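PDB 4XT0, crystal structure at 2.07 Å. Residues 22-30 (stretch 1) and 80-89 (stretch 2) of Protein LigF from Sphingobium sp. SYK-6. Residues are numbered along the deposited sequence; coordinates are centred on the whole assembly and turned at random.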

# COMPACT_ATOMS: atom_id res chain seq x y z
N ALA A 22 15.14 -5.85 10.79
CA ALA A 22 14.69 -5.88 12.19
C ALA A 22 13.88 -7.17 12.48
O ALA A 22 14.04 -7.78 13.53
CB ALA A 22 13.86 -4.63 12.51
N THR A 23 13.03 -7.56 11.55
CA THR A 23 12.24 -8.78 11.70
C THR A 23 13.14 -10.01 11.89
O THR A 23 12.91 -10.81 12.79
CB THR A 23 11.30 -8.98 10.49
OG1 THR A 23 10.44 -7.83 10.39
CG2 THR A 23 10.43 -10.25 10.63
N LEU A 24 14.18 -10.12 11.07
CA LEU A 24 15.12 -11.25 11.15
C LEU A 24 15.82 -11.31 12.51
O LEU A 24 15.93 -12.37 13.12
CB LEU A 24 16.16 -11.15 10.02
CG LEU A 24 15.61 -11.45 8.61
CD1 LEU A 24 16.51 -10.83 7.53
CD2 LEU A 24 15.42 -12.97 8.42
N TYR A 25 16.29 -10.16 12.99
CA TYR A 25 16.98 -10.12 14.29
C TYR A 25 16.01 -10.35 15.44
O TYR A 25 16.35 -10.96 16.43
CB TYR A 25 17.69 -8.79 14.50
CG TYR A 25 19.01 -8.67 13.79
CD1 TYR A 25 20.17 -9.22 14.33
CD2 TYR A 25 19.11 -7.98 12.57
CE1 TYR A 25 21.38 -9.11 13.67
CE2 TYR A 25 20.32 -7.87 11.91
CZ TYR A 25 21.45 -8.44 12.47
OH TYR A 25 22.66 -8.32 11.82
N GLU A 26 14.79 -9.83 15.32
CA GLU A 26 13.82 -10.01 16.41
C GLU A 26 13.43 -11.48 16.55
O GLU A 26 13.13 -11.96 17.65
CB GLU A 26 12.57 -9.16 16.20
CG GLU A 26 12.80 -7.66 16.38
CD GLU A 26 12.79 -7.21 17.85
OE1 GLU A 26 12.72 -8.07 18.76
OE2 GLU A 26 12.88 -5.99 18.08
N LYS A 27 13.45 -12.20 15.43
CA LYS A 27 13.03 -13.61 15.44
C LYS A 27 14.21 -14.55 15.66
O LYS A 27 14.06 -15.78 15.72
CB LYS A 27 12.29 -13.93 14.14
CG LYS A 27 10.97 -13.13 14.05
CD LYS A 27 10.12 -13.54 12.83
CE LYS A 27 9.54 -14.93 13.00
NZ LYS A 27 8.76 -15.10 14.27
N GLY A 28 15.40 -13.97 15.81
CA GLY A 28 16.60 -14.74 16.09
C GLY A 28 16.99 -15.63 14.93
O GLY A 28 17.69 -16.62 15.11
N LEU A 29 16.55 -15.27 13.73
CA LEU A 29 16.81 -16.08 12.55
C LEU A 29 18.23 -15.89 12.03
O LEU A 29 18.70 -14.76 11.91
CB LEU A 29 15.81 -15.75 11.44
CG LEU A 29 14.38 -16.25 11.70
CD1 LEU A 29 13.39 -15.66 10.73
CD2 LEU A 29 14.35 -17.78 11.61
N GLU A 30 18.90 -17.00 11.73
CA GLU A 30 20.21 -16.95 11.10
C GLU A 30 20.08 -16.65 9.60
O GLU A 30 19.24 -17.24 8.90
CB GLU A 30 20.97 -18.26 11.33
CG GLU A 30 22.47 -18.12 11.20
CD GLU A 30 23.19 -19.44 11.45
OE1 GLU A 30 22.54 -20.38 11.96
OE2 GLU A 30 24.39 -19.53 11.13
N VAL A 80 6.33 -18.24 7.67
CA VAL A 80 7.21 -19.40 7.55
C VAL A 80 7.87 -19.80 8.88
O VAL A 80 8.07 -20.99 9.17
CB VAL A 80 8.30 -19.13 6.49
CG1 VAL A 80 9.33 -20.25 6.45
CG2 VAL A 80 7.65 -18.94 5.09
N PHE A 81 8.22 -18.81 9.70
CA PHE A 81 8.84 -19.12 10.99
C PHE A 81 8.02 -18.59 12.17
O PHE A 81 8.52 -17.77 12.95
CB PHE A 81 10.26 -18.54 11.06
CG PHE A 81 11.14 -18.90 9.89
CD1 PHE A 81 11.83 -20.11 9.87
CD2 PHE A 81 11.29 -18.03 8.81
CE1 PHE A 81 12.66 -20.45 8.80
CE2 PHE A 81 12.12 -18.36 7.74
CZ PHE A 81 12.80 -19.57 7.73
N PRO A 82 6.75 -19.03 12.30
CA PRO A 82 5.93 -18.46 13.37
C PRO A 82 6.45 -18.81 14.76
O PRO A 82 6.18 -18.08 15.70
CB PRO A 82 4.55 -19.09 13.14
CG PRO A 82 4.83 -20.38 12.46
CD PRO A 82 6.03 -20.09 11.57
N GLU A 83 7.24 -19.88 14.86
CA GLU A 83 7.73 -20.32 16.17
C GLU A 83 9.17 -19.91 16.45
O GLU A 83 9.81 -20.50 17.32
CB GLU A 83 7.59 -21.83 16.29
CG GLU A 83 6.14 -22.29 16.17
CD GLU A 83 5.96 -23.76 16.56
OE1 GLU A 83 6.97 -24.46 16.77
OE2 GLU A 83 4.79 -24.21 16.66
N SER A 84 9.70 -18.92 15.73
CA SER A 84 11.09 -18.51 15.94
C SER A 84 11.18 -17.17 16.66
O SER A 84 10.70 -16.17 16.14
CB SER A 84 11.84 -18.40 14.62
OG SER A 84 11.82 -19.63 13.92
N GLY A 85 11.80 -17.17 17.85
CA GLY A 85 12.04 -15.95 18.61
C GLY A 85 10.77 -15.14 18.86
O GLY A 85 9.69 -15.70 18.99
N ASN A 86 10.90 -13.81 18.88
CA ASN A 86 9.75 -12.94 19.17
C ASN A 86 8.62 -13.07 18.14
O ASN A 86 8.85 -13.16 16.92
CB ASN A 86 10.21 -11.48 19.26
CG ASN A 86 11.07 -11.23 20.48
OD1 ASN A 86 10.82 -11.79 21.54
ND2 ASN A 86 12.10 -10.40 20.34
N SER A 87 7.39 -13.13 18.63
CA SER A 87 6.23 -13.21 17.73
C SER A 87 5.76 -11.81 17.31
O SER A 87 5.41 -11.00 18.17
CB SER A 87 5.10 -13.98 18.41
OG SER A 87 3.95 -13.95 17.59
N LEU A 88 5.76 -11.52 16.01
CA LEU A 88 5.63 -10.12 15.59
C LEU A 88 4.28 -9.79 14.94
O LEU A 88 4.08 -8.69 14.45
CB LEU A 88 6.77 -9.73 14.63
CG LEU A 88 8.19 -9.89 15.22
CD1 LEU A 88 9.30 -9.69 14.16
CD2 LEU A 88 8.39 -8.93 16.37
N ARG A 89 3.35 -10.75 14.94
CA ARG A 89 1.96 -10.43 14.59
C ARG A 89 1.05 -10.89 15.71
O ARG A 89 1.26 -11.97 16.25
CB ARG A 89 1.52 -11.10 13.28
CG ARG A 89 2.30 -10.73 12.03
CD ARG A 89 1.58 -11.32 10.77
NE ARG A 89 1.57 -12.78 10.81
CZ ARG A 89 1.70 -13.58 9.75
NH1 ARG A 89 1.86 -13.09 8.52
NH2 ARG A 89 1.69 -14.90 9.92

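The two stretches, at least 52 residues apart in sequence wherever they touch, bury 477 Å² between them, both sides summed. Stretch 1 carries the last turn or so of a helix and the loop that follows; stretch 2 has no regular strand or helix across the contact and wraps past the helix terminus as an irregular segment. By CA atoms the backbones are nearest at Lys 27 and Gly 85, 4.1 Å apart, and diverge toward Thr 23 and Leu 88, where the CA atoms are 7.8 Å apart. The helix ends in a Schellman motif: Gly 28 adopts a positive phi of 67°, Leu 29 N bonds back to Leu 24 O at 3.0 Å, and Gly 28 N makes a weak bond to Tyr 25 O at 3.2 Å. Across from it, a type I turn from Phe 81 to Ser 84, closed by Ser 84 N to Phe 81 O at 3.2 Å, leads the chain into Gly 85.

Gly 85 suits this close approach. Its phi is also positive, at 54°, and a CB in ideal position would lie 2.5 Å from Lys 27 O, a clash, and 3.1 Å from Glu 26 O. Without one, Gly 85 CA can rest 3.5 Å from Lys 27 O in a CA-H...O contact. Although Gly 85 N is 3.4 Å from Lys 27 O, the angle is too poor for a hydrogen bond.

The hydrogen bonds centre on Glu 26 and Lys 27. Glu 26 is joined to Asn 86 through both backbone and side chain: Asn 86 N donates to Glu 26 O at 3.1 Å, and Asn 86 ND2 donates to Glu 26 OE1 at 2.9 Å. The first bond occupies a carbonyl at the end of the helix, where the regular backbone pattern runs out of donors; the second pairs an amide with a carboxylate that is also bonded elsewhere in the structure. Lys 27 answers with its ammonium group. Its CA-to-CB bond points sideways, but chi3 and chi4 are both p, and the bent chain brings NZ among the carbonyls of stretch 2. Lys 27 NZ donates to Ser 84 O at 2.9 Å and makes weak bonds to Phe 81 O at 3.0 Å and Asn 86 O at 3.3 Å. Within the two stretches the buried charge is thus met by three backbone oxygens, and one side chain reaches three points along the irregular segment.

Apolar contacts accompany this polar centre. The CA-to-CB bond of Leu 88 points toward stretch 1, and Leu 88 CD1 packs 3.7 Å from Thr 23 CG2, 3.9 Å from Glu 26 CB and 3.8 Å from Lys 27 CG, so the aliphatic portions of two charged residues join a methyl group in covering it. Beyond the helix end, Leu 29 meets Phe 81. Leu 29 CD2 sits over a face of the Phe 81 ring, 4.0 Å from its centroid and 18° off the normal, a CH-pi arrangement, while Leu 29 CD1 approaches Phe 81 CD2 at 3.7 Å.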